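PDB 6GSZ: alpha-L-rhamnosidase from Aspergillus terreus, which probably hydrolyses terminal non-reducing alpha-L-rhamnose residues in alpha-L-rhamnosides, and binds calcium ions. Local coordinates for residues S26-D30 / L806-G810; V33-Q38 / P838-A842; Y539-G543 / E782-R786; A1-S5 / H91-W95; Q38-E44 / R81-S87. The contacts are given in a common frame with arbitrary orientation. Residues are numbered along the deposited sequence.

Contacts 1 and 2 join the N-terminal immunoglobulin-like domain to the C-terminal domain; their centres are about 11 Å apart. Contacts 4 and 5 lie inside the N-terminal domain, with centres about 9 Å apart, and are joined by the hydrogen bond from T93 N to S84 O (2.8 Å). Q38 belongs to both contact 2 and contact 5, and its OE1 lies 3.1 Å from W27 NE1 of contact 1. Contact 3 ties the catalytic-domain helix to the C-terminal domain, about 13 Å from contact 1 between centres; Y809 OH lies 3.4 Å from R786 CB. Calcium ions lie beside several contacts. None of these segments contributes to the pocket that holds glucose.

Contact 1. Residues S26-D30 / L806-G810; sequences SWRFD and LTPYG. With CA (calcium ion), chain T.
S26-D30 is an extended strand. L806-T807 ends one strand, and a type I beta turn from T807 to G810 leads into the next. R28 faces Y809 (CA-CA 4.7 Å) and F29 faces G810 (5.1 Å). One backbone bond crosses: F29 N donates to Y809 O at 3.0 Å. The R28 side chain is t at chi1 and chi2 and reaches alongside the turn, T807 O near the guanidinium plane. Its NE and NH1 both donate to T807 O, at 2.8 and 3.0 Å, but both bonds are weak in angle. NH2 forms a salt bridge with E427. L806 CG sits over one face of the guanidinium, 3.7 Å from R28 CZ. W27 NE1 donates to Q38 OE1; S26 OG accepts from L64 N. W27 O and P808 O share water 1, at 2.6 and 3.0 Å. Inside the turn, T807 OG1 (chi1 p) accepts from Y809 N at 2.9 Å, an ST turn, and donates to G810 O at 2.7 Å. G810 N donates to T807 O at 3.1 Å. G810 has phi/psi 132/-178, and a CB there would clash with F29 O. D30 OD1 binds the calcium ion at 2.3 Å, with waters 2, 3 and 4 as further ligands. S26 and P808 also line a pocket holding 2-(2-methoxyethoxy)ethanol. The arrangement is a two-residue beta hairpin of the C-terminal domain docked on a strand of the immunoglobulin-like N-terminal domain.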
# COMPACT_ATOMS: atom_id res chain seq x y z
N SER A 26 3.23 -7.01 -20.39
CA SER A 26 2.67 -8.22 -19.77
C SER A 26 1.22 -8.41 -20.22
O SER A 26 0.52 -7.44 -20.46
CB SER A 26 2.68 -8.15 -18.26
OG SER A 26 3.96 -7.88 -17.74
N TRP A 27 0.78 -9.66 -20.33
CA TRP A 27 -0.62 -9.91 -20.58
C TRP A 27 -1.10 -11.01 -19.66
O TRP A 27 -0.45 -12.05 -19.53
CB TRP A 27 -0.86 -10.24 -22.06
CG TRP A 27 0.11 -11.22 -22.67
CD1 TRP A 27 -0.07 -12.56 -22.89
CD2 TRP A 27 1.35 -10.87 -23.27
NE1 TRP A 27 1.03 -13.05 -23.53
CE2 TRP A 27 1.92 -12.06 -23.79
CE3 TRP A 27 2.05 -9.66 -23.40
CZ2 TRP A 27 3.14 -12.06 -24.43
CZ3 TRP A 27 3.27 -9.66 -24.04
CH2 TRP A 27 3.81 -10.85 -24.55
N ARG A 28 -2.29 -10.84 -19.14
CA ARG A 28 -2.96 -11.85 -18.35
C ARG A 28 -3.98 -12.60 -19.22
O ARG A 28 -4.58 -12.03 -20.11
CB ARG A 28 -3.56 -11.08 -17.18
CG ARG A 28 -4.05 -11.93 -16.03
CD ARG A 28 -4.41 -10.96 -14.92
NE ARG A 28 -3.28 -10.74 -14.02
CZ ARG A 28 -3.18 -9.74 -13.16
NH1 ARG A 28 -2.42 -9.91 -12.09
NH2 ARG A 28 -3.81 -8.60 -13.37
N PHE A 29 -4.17 -13.88 -18.92
CA PHE A 29 -5.06 -14.74 -19.65
C PHE A 29 -6.36 -14.97 -18.89
O PHE A 29 -6.39 -14.94 -17.63
CB PHE A 29 -4.39 -16.09 -19.87
CG PHE A 29 -3.13 -16.06 -20.68
CD1 PHE A 29 -3.16 -15.93 -22.07
CD2 PHE A 29 -1.89 -16.12 -20.05
CE1 PHE A 29 -1.99 -15.95 -22.81
CE2 PHE A 29 -0.73 -16.07 -20.79
CZ PHE A 29 -0.77 -16.01 -22.17
N ASP A 30 -7.42 -15.25 -19.65
CA ASP A 30 -8.71 -15.71 -19.11
C ASP A 30 -9.10 -16.96 -19.92
O ASP A 30 -8.91 -17.01 -21.10
CB ASP A 30 -9.75 -14.59 -19.16
CG ASP A 30 -11.08 -14.85 -18.48
OD1 ASP A 30 -11.26 -15.89 -17.80
OD2 ASP A 30 -11.93 -13.97 -18.63
N LEU A 806 -5.49 -13.50 -8.23
CA LEU A 806 -5.23 -13.10 -9.60
C LEU A 806 -3.73 -12.93 -9.81
O LEU A 806 -3.14 -11.91 -9.53
CB LEU A 806 -5.99 -11.81 -9.89
CG LEU A 806 -6.02 -11.36 -11.35
CD1 LEU A 806 -6.71 -12.40 -12.23
CD2 LEU A 806 -6.75 -10.03 -11.43
N THR A 807 -3.12 -14.02 -10.23
CA THR A 807 -1.72 -14.08 -10.54
C THR A 807 -1.42 -13.21 -11.75
O THR A 807 -2.35 -12.84 -12.50
CB THR A 807 -1.24 -15.51 -10.87
OG1 THR A 807 -1.60 -15.85 -12.21
CG2 THR A 807 -1.71 -16.58 -9.91
N PRO A 808 -0.13 -12.92 -12.03
CA PRO A 808 0.25 -12.29 -13.29
C PRO A 808 -0.18 -13.01 -14.58
O PRO A 808 -0.08 -12.43 -15.67
CB PRO A 808 1.78 -12.20 -13.15
CG PRO A 808 2.07 -12.17 -11.66
CD PRO A 808 1.03 -13.14 -11.15
N TYR A 809 -0.65 -14.26 -14.46
CA TYR A 809 -1.08 -15.11 -15.57
C TYR A 809 -2.61 -15.21 -15.70
O TYR A 809 -3.10 -15.69 -16.75
CB TYR A 809 -0.49 -16.51 -15.43
CG TYR A 809 1.01 -16.45 -15.44
CD1 TYR A 809 1.70 -16.54 -16.64
CD2 TYR A 809 1.74 -16.29 -14.28
CE1 TYR A 809 3.08 -16.39 -16.70
CE2 TYR A 809 3.11 -16.15 -14.30
CZ TYR A 809 3.79 -16.19 -15.51
OH TYR A 809 5.15 -16.02 -15.58
N GLY A 810 -3.34 -14.86 -14.64
CA GLY A 810 -4.75 -15.12 -14.56
C GLY A 810 -5.12 -15.75 -13.22
O GLY A 810 -4.28 -15.89 -12.30
CA CA T . -12.07 -16.86 -15.83
O HOH W 1 0.81 -13.86 -18.12
O HOH W 2 -10.51 -15.97 -15.09
O HOH W 3 -11.39 -18.83 -16.72
O HOH W 4 -11.64 -17.62 -13.40

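Contact 2. Residues V33-Q38 / P838-A842; sequences VSDWEQ and PNTRA
V33-Q38 is a loop that enters a strand at Q38. P838-A842 leaves a loop and becomes a strand by R841. W36 faces P838 (CA-CA 5.5 Å) and E37 faces N839 (4.3 Å). N839 has positive phi (75/9). Two direct hydrogen bonds cross. N839 N donates to W36 O at 3.0 Å, and Q38 N donates to N839 OD1 at 2.9 Å. N839 ND2 is held by S60 and S62. Water 5 bridges W36 O (2.8 Å) and T840 O (2.7 Å). The apolar part centres on P838. W36 CE3 lies 3.8 Å from P838 CB, and V33 CG1 lies 4.2 Å from P838 CG. The W36 side chain is t at chi1, and its NE1 bonds to H91 O. Charges meet more loosely: D35 OD1 is 4.2 Å from R841 NH1, beyond a salt bridge, while R841 NE pairs with D855. The backbone O of D35 binds a calcium ion. This is an interface between the immunoglobulin-like N-terminal domain and the beta-rich C-terminal domain.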
# COMPACT_ATOMS: atom_id res chain seq x y z
N VAL A 33 -8.98 -23.39 -20.56
CA VAL A 33 -8.19 -24.32 -21.34
C VAL A 33 -7.28 -25.17 -20.43
O VAL A 33 -6.69 -24.69 -19.48
CB VAL A 33 -7.39 -23.57 -22.41
CG1 VAL A 33 -6.38 -22.58 -21.82
CG2 VAL A 33 -6.72 -24.54 -23.36
N SER A 34 -7.11 -26.44 -20.82
CA SER A 34 -6.35 -27.45 -20.12
C SER A 34 -4.91 -27.52 -20.62
O SER A 34 -4.67 -27.59 -21.82
CB SER A 34 -7.00 -28.81 -20.27
OG SER A 34 -8.18 -28.91 -19.49
N ASP A 35 -3.97 -27.57 -19.67
CA ASP A 35 -2.54 -27.83 -19.92
C ASP A 35 -1.98 -26.91 -21.00
O ASP A 35 -1.17 -27.32 -21.84
CB ASP A 35 -2.32 -29.29 -20.34
CG ASP A 35 -2.53 -30.26 -19.23
OD1 ASP A 35 -2.23 -29.95 -18.08
OD2 ASP A 35 -2.93 -31.37 -19.55
N TRP A 36 -2.34 -25.63 -20.94
CA TRP A 36 -1.96 -24.71 -21.98
C TRP A 36 -0.69 -23.95 -21.59
O TRP A 36 -0.60 -23.42 -20.47
CB TRP A 36 -3.11 -23.73 -22.24
CG TRP A 36 -2.90 -22.87 -23.45
CD1 TRP A 36 -3.34 -23.12 -24.72
CD2 TRP A 36 -2.22 -21.60 -23.51
NE1 TRP A 36 -2.97 -22.12 -25.56
CE2 TRP A 36 -2.28 -21.17 -24.85
CE3 TRP A 36 -1.55 -20.78 -22.57
CZ2 TRP A 36 -1.70 -19.97 -25.28
CZ3 TRP A 36 -1.01 -19.59 -23.00
CH2 TRP A 36 -1.10 -19.18 -24.32
N GLU A 37 0.24 -23.86 -22.54
CA GLU A 37 1.44 -23.06 -22.41
C GLU A 37 1.64 -22.28 -23.71
O GLU A 37 1.27 -22.74 -24.79
CB GLU A 37 2.66 -23.94 -22.11
CG GLU A 37 2.62 -24.52 -20.71
CD GLU A 37 3.77 -25.41 -20.28
OE1 GLU A 37 3.96 -26.48 -20.91
OE2 GLU A 37 4.46 -25.05 -19.31
N GLN A 38 2.22 -21.09 -23.58
CA GLN A 38 2.49 -20.26 -24.74
C GLN A 38 3.79 -20.71 -25.44
O GLN A 38 4.79 -20.98 -24.78
CB GLN A 38 2.66 -18.82 -24.23
CG GLN A 38 2.95 -17.80 -25.33
CD GLN A 38 3.12 -16.43 -24.75
OE1 GLN A 38 2.13 -15.76 -24.43
NE2 GLN A 38 4.39 -16.01 -24.67
N PRO A 838 -3.82 -20.29 -17.37
CA PRO A 838 -3.04 -20.53 -18.57
C PRO A 838 -1.58 -20.12 -18.35
O PRO A 838 -1.29 -19.08 -17.76
CB PRO A 838 -3.75 -19.71 -19.65
CG PRO A 838 -5.17 -19.60 -19.15
CD PRO A 838 -5.04 -19.51 -17.66
N ASN A 839 -0.66 -20.89 -18.93
CA ASN A 839 0.78 -20.62 -18.95
C ASN A 839 1.47 -20.90 -17.61
O ASN A 839 2.65 -20.53 -17.45
CB ASN A 839 1.09 -19.20 -19.45
CG ASN A 839 2.34 -19.16 -20.31
OD1 ASN A 839 2.74 -20.21 -20.87
ND2 ASN A 839 2.97 -18.01 -20.44
N THR A 840 0.75 -21.52 -16.66
CA THR A 840 1.34 -21.90 -15.37
C THR A 840 1.18 -23.41 -15.16
O THR A 840 0.38 -24.07 -15.84
CB THR A 840 0.72 -21.12 -14.20
OG1 THR A 840 -0.61 -21.59 -13.91
CG2 THR A 840 0.72 -19.63 -14.46
N ARG A 841 1.86 -23.89 -14.11
CA ARG A 841 1.71 -25.26 -13.64
C ARG A 841 1.67 -25.22 -12.12
O ARG A 841 2.13 -24.23 -11.50
CB ARG A 841 2.81 -26.21 -14.12
CG ARG A 841 2.87 -26.39 -15.63
CD ARG A 841 3.80 -27.47 -16.08
NE ARG A 841 3.44 -28.80 -15.57
CZ ARG A 841 2.48 -29.58 -16.09
NH1 ARG A 841 1.78 -29.21 -17.15
NH2 ARG A 841 2.26 -30.78 -15.57
N ALA A 842 1.07 -26.24 -11.52
CA ALA A 842 0.97 -26.31 -10.09
C ALA A 842 1.36 -27.71 -9.59
O ALA A 842 1.30 -28.70 -10.32
CB ALA A 842 -0.43 -25.97 -9.65
O HOH W 5 -0.32 -25.07 -18.24
O HOH W 6 4.12 -23.27 -17.48

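Contact 3. Residues Y539-G543 / E782-R786; sequences YESFG and EPGWR
Y539-F542 is the last turn of helix 530-542, and E782-W785 is a type II beta turn. E540 faces P783 (CA-CA 4.0 Å) and G543 faces G784 (3.9 Å). Y539, chi1 t, lays its ring over P783: P783 CB is 3.8 Å from the Y539 ring centroid, a CH-pi contact. Y539 O accepts from G543 N at 2.8 Å. E540 O accepts the one hydrogen bond across, from G784 N at 2.8 Å, and P783 CA adds a CA-H...O contact to it at 3.4 Å. S541 O lies 3.1 Å from W785 CD1, at the ring edge, and 3.5 Å from G784 CA. S541 OG, hydrogen-bonded to Q537 NE2 and N482 ND2, shares water 7 with W785 NE1, at 3.0 and 3.2 Å. After F542, G543 leaves the helix with positive phi. A CB on G543 would clash with P783 O, and one on G784 would crowd G543 CA. Carbonyls of the helix end thus meet NH and CH donors of the turn, so the approach depends on glycine on both sides.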
# COMPACT_ATOMS: atom_id res chain seq x y z
N TYR A 539 9.91 -9.80 -5.02
CA TYR A 539 10.33 -10.72 -6.08
C TYR A 539 9.58 -12.08 -6.00
O TYR A 539 9.08 -12.54 -7.03
CB TYR A 539 11.84 -10.92 -5.99
CG TYR A 539 12.37 -11.81 -7.08
CD1 TYR A 539 12.29 -11.41 -8.39
CD2 TYR A 539 12.93 -13.05 -6.83
CE1 TYR A 539 12.74 -12.19 -9.45
CE2 TYR A 539 13.46 -13.81 -7.86
CZ TYR A 539 13.35 -13.40 -9.18
OH TYR A 539 13.80 -14.16 -10.21
N GLU A 540 9.39 -12.59 -4.78
CA GLU A 540 8.60 -13.81 -4.61
C GLU A 540 7.20 -13.62 -5.22
O GLU A 540 6.66 -14.50 -5.92
CB GLU A 540 8.46 -14.18 -3.15
CG GLU A 540 9.76 -14.68 -2.54
CD GLU A 540 10.33 -15.96 -3.13
OE1 GLU A 540 9.63 -16.99 -3.02
OE2 GLU A 540 11.44 -15.87 -3.71
N SER A 541 6.63 -12.43 -5.00
CA SER A 541 5.23 -12.19 -5.42
C SER A 541 5.11 -11.90 -6.92
O SER A 541 4.14 -12.37 -7.57
CB SER A 541 4.69 -11.00 -4.64
OG SER A 541 4.56 -11.32 -3.27
N PHE A 542 6.04 -11.10 -7.47
CA PHE A 542 5.82 -10.56 -8.85
C PHE A 542 6.90 -10.97 -9.87
O PHE A 542 6.72 -10.80 -11.07
CB PHE A 542 5.62 -9.05 -8.81
CG PHE A 542 4.48 -8.62 -7.94
CD1 PHE A 542 3.16 -8.86 -8.28
CD2 PHE A 542 4.74 -8.01 -6.73
CE1 PHE A 542 2.13 -8.49 -7.44
CE2 PHE A 542 3.70 -7.65 -5.88
CZ PHE A 542 2.40 -7.88 -6.23
N GLY A 543 8.00 -11.55 -9.39
CA GLY A 543 9.02 -12.12 -10.25
C GLY A 543 9.82 -11.16 -11.12
O GLY A 543 10.38 -11.56 -12.14
N GLU A 782 7.52 -20.62 -7.69
CA GLU A 782 8.56 -19.90 -8.40
C GLU A 782 8.21 -18.43 -8.19
O GLU A 782 7.02 -18.09 -8.22
CB GLU A 782 8.54 -20.21 -9.90
CG GLU A 782 9.56 -19.50 -10.73
CD GLU A 782 9.42 -19.85 -12.21
OE1 GLU A 782 9.89 -20.93 -12.57
OE2 GLU A 782 8.77 -19.10 -12.97
N PRO A 783 9.20 -17.55 -8.00
CA PRO A 783 8.89 -16.12 -7.86
C PRO A 783 8.02 -15.64 -9.02
O PRO A 783 8.37 -15.83 -10.15
CB PRO A 783 10.28 -15.45 -7.87
CG PRO A 783 11.19 -16.50 -7.33
CD PRO A 783 10.64 -17.82 -7.82
N GLY A 784 6.89 -14.98 -8.69
CA GLY A 784 6.00 -14.50 -9.71
C GLY A 784 4.83 -15.40 -10.08
O GLY A 784 4.07 -15.06 -10.99
N TRP A 785 4.73 -16.59 -9.45
CA TRP A 785 3.56 -17.47 -9.54
C TRP A 785 3.42 -18.21 -10.88
O TRP A 785 2.36 -18.77 -11.11
CB TRP A 785 2.27 -16.73 -9.21
CG TRP A 785 2.12 -16.26 -7.80
CD1 TRP A 785 2.57 -15.08 -7.25
CD2 TRP A 785 1.34 -16.88 -6.77
NE1 TRP A 785 2.19 -14.99 -5.95
CE2 TRP A 785 1.41 -16.06 -5.62
CE3 TRP A 785 0.56 -18.03 -6.71
CZ2 TRP A 785 0.75 -16.36 -4.44
CZ3 TRP A 785 -0.09 -18.34 -5.55
CH2 TRP A 785 -0.01 -17.50 -4.44
N ARG A 786 4.49 -18.33 -11.68
CA ARG A 786 4.36 -19.16 -12.88
C ARG A 786 4.32 -20.64 -12.51
O ARG A 786 3.85 -21.49 -13.32
CB ARG A 786 5.56 -18.90 -13.80
CG ARG A 786 5.42 -19.45 -15.22
CD ARG A 786 6.75 -19.31 -15.96
NE ARG A 786 7.79 -20.18 -15.37
CZ ARG A 786 8.12 -21.40 -15.77
NH1 ARG A 786 7.58 -21.90 -16.88
NH2 ARG A 786 8.96 -22.09 -15.01
O HOH W 7 1.89 -12.59 -3.89

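Contact 4. Residues A1-S5 / H91-W95; sequences ALSIS and HDTPW
This contact packs the N-terminal end of the immunoglobulin-like domain against the loop between strands 78-86 and 99-103. A1 and L2 are loop, and S3-S5 begin strand 3-9. H91-W95 is irregular but extended. The touching parts run 39° apart, with S3 opposite T93 (CA-CA 4.9 Å). No direct hydrogen bond crosses, so side chains and water make the fit. L2 points toward the loop with chi1 t and chi2 p. Its CG lies 3.8 Å from T93 CG2, and its CD2 lies 4.2 Å from H91 O. L2 also packs on W36 and P838. T93, chi1 p, points back at the strand. Its CG2 is 4.2 Å from S3 CA. Its OG1 donates to P94 O at 2.9 Å and accepts from S84 N. I4 takes chi1 m and chi2 t, which carries CD1 to 3.8 Å from T93 OG1. P94, with C-gamma exo pucker, puts CD 3.6 Å from L2 O. H91, chi1 m, points toward the strand and remains at the margin. D92 points away, and its OD1 accepts from G86 N. W95 also points away and forms a cation-pi pair with R81. Water 8 donates to both L2 O (2.7 Å) and D92 O (2.8 Å). Water 9 accepts from I4 N at 2.9 Å and donates to P94 O at 2.8 Å.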
# COMPACT_ATOMS: atom_id res chain seq x y z
N ALA A 1 -12.66 -20.24 -24.34
CA ALA A 1 -11.64 -21.15 -23.77
C ALA A 1 -10.36 -20.37 -23.48
O ALA A 1 -9.69 -20.73 -22.51
CB ALA A 1 -11.39 -22.37 -24.66
N LEU A 2 -9.99 -19.35 -24.29
CA LEU A 2 -8.75 -18.61 -24.01
C LEU A 2 -8.71 -17.23 -24.66
O LEU A 2 -8.79 -17.08 -25.88
CB LEU A 2 -7.55 -19.41 -24.51
CG LEU A 2 -6.20 -18.78 -24.19
CD1 LEU A 2 -5.98 -18.71 -22.69
CD2 LEU A 2 -5.10 -19.54 -24.87
N SER A 3 -8.46 -16.21 -23.83
CA SER A 3 -8.28 -14.85 -24.31
C SER A 3 -7.28 -14.10 -23.43
O SER A 3 -6.95 -14.53 -22.31
CB SER A 3 -9.59 -14.09 -24.36
OG SER A 3 -10.11 -13.86 -23.06
N ILE A 4 -6.87 -12.94 -23.93
CA ILE A 4 -6.06 -12.00 -23.14
C ILE A 4 -6.99 -10.98 -22.48
O ILE A 4 -7.75 -10.31 -23.18
CB ILE A 4 -4.97 -11.32 -24.00
CG1 ILE A 4 -3.90 -12.34 -24.39
CG2 ILE A 4 -4.38 -10.12 -23.27
CD1 ILE A 4 -2.91 -11.85 -25.42
N SER A 5 -6.93 -10.91 -21.15
CA SER A 5 -7.82 -10.07 -20.37
C SER A 5 -7.23 -8.70 -20.07
O SER A 5 -8.01 -7.81 -19.75
CB SER A 5 -8.21 -10.73 -19.08
OG SER A 5 -7.07 -11.09 -18.33
N HIS A 91 -4.66 -24.01 -29.57
CA HIS A 91 -5.40 -22.90 -28.94
C HIS A 91 -4.56 -21.62 -28.94
O HIS A 91 -3.54 -21.52 -28.23
CB HIS A 91 -5.80 -23.22 -27.50
CG HIS A 91 -6.76 -24.34 -27.33
ND1 HIS A 91 -6.34 -25.63 -27.03
CD2 HIS A 91 -8.11 -24.36 -27.36
CE1 HIS A 91 -7.40 -26.41 -26.92
NE2 HIS A 91 -8.51 -25.65 -27.11
N ASP A 92 -4.97 -20.64 -29.76
CA ASP A 92 -4.36 -19.30 -29.82
C ASP A 92 -5.40 -18.28 -29.36
O ASP A 92 -6.61 -18.52 -29.49
CB ASP A 92 -3.95 -18.95 -31.25
CG ASP A 92 -3.00 -19.94 -31.89
OD1 ASP A 92 -2.21 -20.56 -31.15
OD2 ASP A 92 -3.05 -20.09 -33.13
N THR A 93 -4.95 -17.14 -28.81
CA THR A 93 -5.86 -16.08 -28.43
C THR A 93 -6.23 -15.23 -29.63
O THR A 93 -5.43 -15.05 -30.56
CB THR A 93 -5.28 -15.17 -27.33
OG1 THR A 93 -4.32 -14.29 -27.91
CG2 THR A 93 -4.70 -15.96 -26.17
N PRO A 94 -7.43 -14.62 -29.61
CA PRO A 94 -7.68 -13.46 -30.45
C PRO A 94 -6.72 -12.32 -30.05
O PRO A 94 -6.10 -12.34 -28.99
CB PRO A 94 -9.12 -13.06 -30.12
CG PRO A 94 -9.73 -14.24 -29.41
CD PRO A 94 -8.58 -14.96 -28.75
N TRP A 95 -6.64 -11.30 -30.90
CA TRP A 95 -5.99 -10.06 -30.49
C TRP A 95 -6.68 -9.51 -29.26
O TRP A 95 -7.92 -9.52 -29.16
CB TRP A 95 -6.04 -9.02 -31.61
CG TRP A 95 -5.12 -9.27 -32.75
CD1 TRP A 95 -5.46 -9.65 -34.01
CD2 TRP A 95 -3.70 -9.04 -32.77
NE1 TRP A 95 -4.34 -9.71 -34.80
CE2 TRP A 95 -3.25 -9.34 -34.07
CE3 TRP A 95 -2.76 -8.65 -31.82
CZ2 TRP A 95 -1.90 -9.26 -34.43
CZ3 TRP A 95 -1.44 -8.55 -32.18
CH2 TRP A 95 -1.01 -8.84 -33.47
O HOH W 8 -8.94 -18.81 -27.99
O HOH W 9 -7.55 -12.13 -26.58

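Contact 5. Residues Q38-E44 / R81-S87; sequences QRAYEIE and RVRSFGS
Strands 38-44 and 81-86 are antiparallel neighbours, with axes 4.7 Å apart at closest approach and 149° between directions. A40-F85, E42-R83 and E44-R81 are hydrogen-bonded pairs. Y41-S84 and I43-V82 are non-hydrogen-bonded. E42 N donates to R83 O at 2.9 Å, and R83 N to E42 O at 3.0 Å. E44 N donates to R81 O at 2.8 Å, and F85 N to A40 O at 2.9 Å. R39 and A40 both face F85, a classic beta bulge: R39 N reaches F85 O at 2.8 Å, and A40 N weakly at 3.4 Å. The two are adjacent strands of the five-stranded sheet in the immunoglobulin-like N-terminal domain. Y41, I43, V82 and S84 share one face, where I43 CG1 lies 4.2 Å from V82 CG2. The other face carries two salt bridges. E44 OE2 meets R81 NE at 2.7 Å, and E42 OE1 meets R83 NH2 at 2.8 Å. E42 CG also packs 3.7 Å from F85 CE1. S84 OG donates to Q38 OE1 at 2.7 Å.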
# COMPACT_ATOMS: atom_id res chain seq x y z
N GLN A 38 2.22 -21.09 -23.58
CA GLN A 38 2.49 -20.26 -24.74
C GLN A 38 3.79 -20.71 -25.44
O GLN A 38 4.79 -20.98 -24.78
CB GLN A 38 2.66 -18.82 -24.23
CG GLN A 38 2.95 -17.80 -25.33
CD GLN A 38 3.12 -16.43 -24.75
OE1 GLN A 38 2.13 -15.76 -24.43
NE2 GLN A 38 4.39 -16.01 -24.67
N ARG A 39 3.78 -20.73 -26.79
CA ARG A 39 5.01 -20.89 -27.53
C ARG A 39 5.48 -19.61 -28.21
O ARG A 39 6.68 -19.49 -28.49
CB ARG A 39 4.92 -22.04 -28.53
CG ARG A 39 3.93 -21.81 -29.66
CD ARG A 39 4.04 -22.93 -30.71
NE ARG A 39 5.43 -23.21 -31.08
CZ ARG A 39 6.15 -24.28 -30.71
NH1 ARG A 39 5.63 -25.28 -30.00
NH2 ARG A 39 7.42 -24.33 -31.07
N ALA A 40 4.57 -18.65 -28.46
CA ALA A 40 4.96 -17.45 -29.20
C ALA A 40 3.93 -16.38 -28.92
O ALA A 40 2.84 -16.65 -28.45
CB ALA A 40 5.04 -17.71 -30.69
N TYR A 41 4.31 -15.14 -29.24
CA TYR A 41 3.39 -14.01 -29.15
C TYR A 41 3.68 -13.05 -30.31
O TYR A 41 4.75 -13.03 -30.88
CB TYR A 41 3.47 -13.31 -27.80
CG TYR A 41 4.80 -12.70 -27.45
CD1 TYR A 41 5.15 -11.44 -27.93
CD2 TYR A 41 5.67 -13.31 -26.56
CE1 TYR A 41 6.34 -10.84 -27.57
CE2 TYR A 41 6.84 -12.71 -26.18
CZ TYR A 41 7.17 -11.44 -26.63
OH TYR A 41 8.37 -10.86 -26.24
N GLU A 42 2.67 -12.21 -30.56
CA GLU A 42 2.78 -11.08 -31.47
C GLU A 42 2.32 -9.83 -30.71
O GLU A 42 1.29 -9.84 -30.06
CB GLU A 42 1.95 -11.30 -32.74
CG GLU A 42 2.62 -12.29 -33.68
CD GLU A 42 1.85 -12.55 -34.96
OE1 GLU A 42 0.71 -12.10 -35.06
OE2 GLU A 42 2.40 -13.29 -35.81
N ILE A 43 3.13 -8.79 -30.84
CA ILE A 43 2.78 -7.45 -30.32
C ILE A 43 2.65 -6.51 -31.53
O ILE A 43 3.59 -6.34 -32.29
CB ILE A 43 3.82 -6.91 -29.33
CG1 ILE A 43 4.03 -7.84 -28.15
CG2 ILE A 43 3.39 -5.52 -28.87
CD1 ILE A 43 5.12 -7.44 -27.16
N GLU A 44 1.46 -5.91 -31.66
CA GLU A 44 1.16 -4.89 -32.67
C GLU A 44 1.36 -3.52 -32.03
O GLU A 44 0.76 -3.22 -30.99
CB GLU A 44 -0.28 -5.06 -33.15
CG GLU A 44 -0.70 -4.07 -34.24
CD GLU A 44 -2.21 -4.11 -34.43
OE1 GLU A 44 -2.67 -4.71 -35.43
OE2 GLU A 44 -2.92 -3.63 -33.51
N ARG A 81 -1.65 -3.93 -29.26
CA ARG A 81 -2.43 -5.15 -29.05
C ARG A 81 -1.45 -6.33 -29.01
O ARG A 81 -0.37 -6.22 -29.56
CB ARG A 81 -3.47 -5.37 -30.16
CG ARG A 81 -4.51 -4.27 -30.29
CD ARG A 81 -5.63 -4.69 -31.22
NE ARG A 81 -5.16 -4.86 -32.58
CZ ARG A 81 -5.84 -5.55 -33.53
NH1 ARG A 81 -7.02 -6.09 -33.24
NH2 ARG A 81 -5.31 -5.72 -34.73
N VAL A 82 -1.87 -7.40 -28.34
CA VAL A 82 -1.09 -8.62 -28.24
C VAL A 82 -1.97 -9.80 -28.60
O VAL A 82 -3.14 -9.83 -28.29
CB VAL A 82 -0.52 -8.78 -26.81
CG1 VAL A 82 0.30 -10.06 -26.67
CG2 VAL A 82 0.26 -7.54 -26.40
N ARG A 83 -1.34 -10.84 -29.17
CA ARG A 83 -1.98 -12.15 -29.23
C ARG A 83 -0.92 -13.21 -28.96
O ARG A 83 0.24 -13.01 -29.20
CB ARG A 83 -2.73 -12.39 -30.55
CG ARG A 83 -1.87 -12.35 -31.78
CD ARG A 83 -2.73 -12.65 -33.02
NE ARG A 83 -1.92 -12.65 -34.21
CZ ARG A 83 -2.35 -13.04 -35.40
NH1 ARG A 83 -3.60 -13.46 -35.56
NH2 ARG A 83 -1.51 -13.02 -36.41
N SER A 84 -1.41 -14.31 -28.43
CA SER A 84 -0.58 -15.37 -27.90
C SER A 84 -0.95 -16.69 -28.59
O SER A 84 -2.12 -16.98 -28.81
CB SER A 84 -0.75 -15.41 -26.40
OG SER A 84 -0.05 -16.49 -25.86
N PHE A 85 0.09 -17.48 -28.90
CA PHE A 85 -0.01 -18.76 -29.59
C PHE A 85 0.35 -19.92 -28.66
O PHE A 85 1.41 -19.92 -28.04
CB PHE A 85 0.92 -18.72 -30.80
CG PHE A 85 0.61 -17.63 -31.79
CD1 PHE A 85 1.15 -16.35 -31.62
CD2 PHE A 85 -0.25 -17.85 -32.87
CE1 PHE A 85 0.87 -15.34 -32.52
CE2 PHE A 85 -0.54 -16.83 -33.75
CZ PHE A 85 0.03 -15.58 -33.58
N GLY A 86 -0.50 -20.96 -28.66
CA GLY A 86 -0.31 -22.11 -27.78
C GLY A 86 0.71 -23.10 -28.31
O GLY A 86 0.91 -23.23 -29.51
N SER A 87 1.38 -23.77 -27.37
CA SER A 87 2.43 -24.73 -27.71
C SER A 87 1.87 -25.92 -28.48
O SER A 87 2.65 -26.57 -29.17
CB SER A 87 3.20 -25.17 -26.50
OG SER A 87 2.38 -25.87 -25.63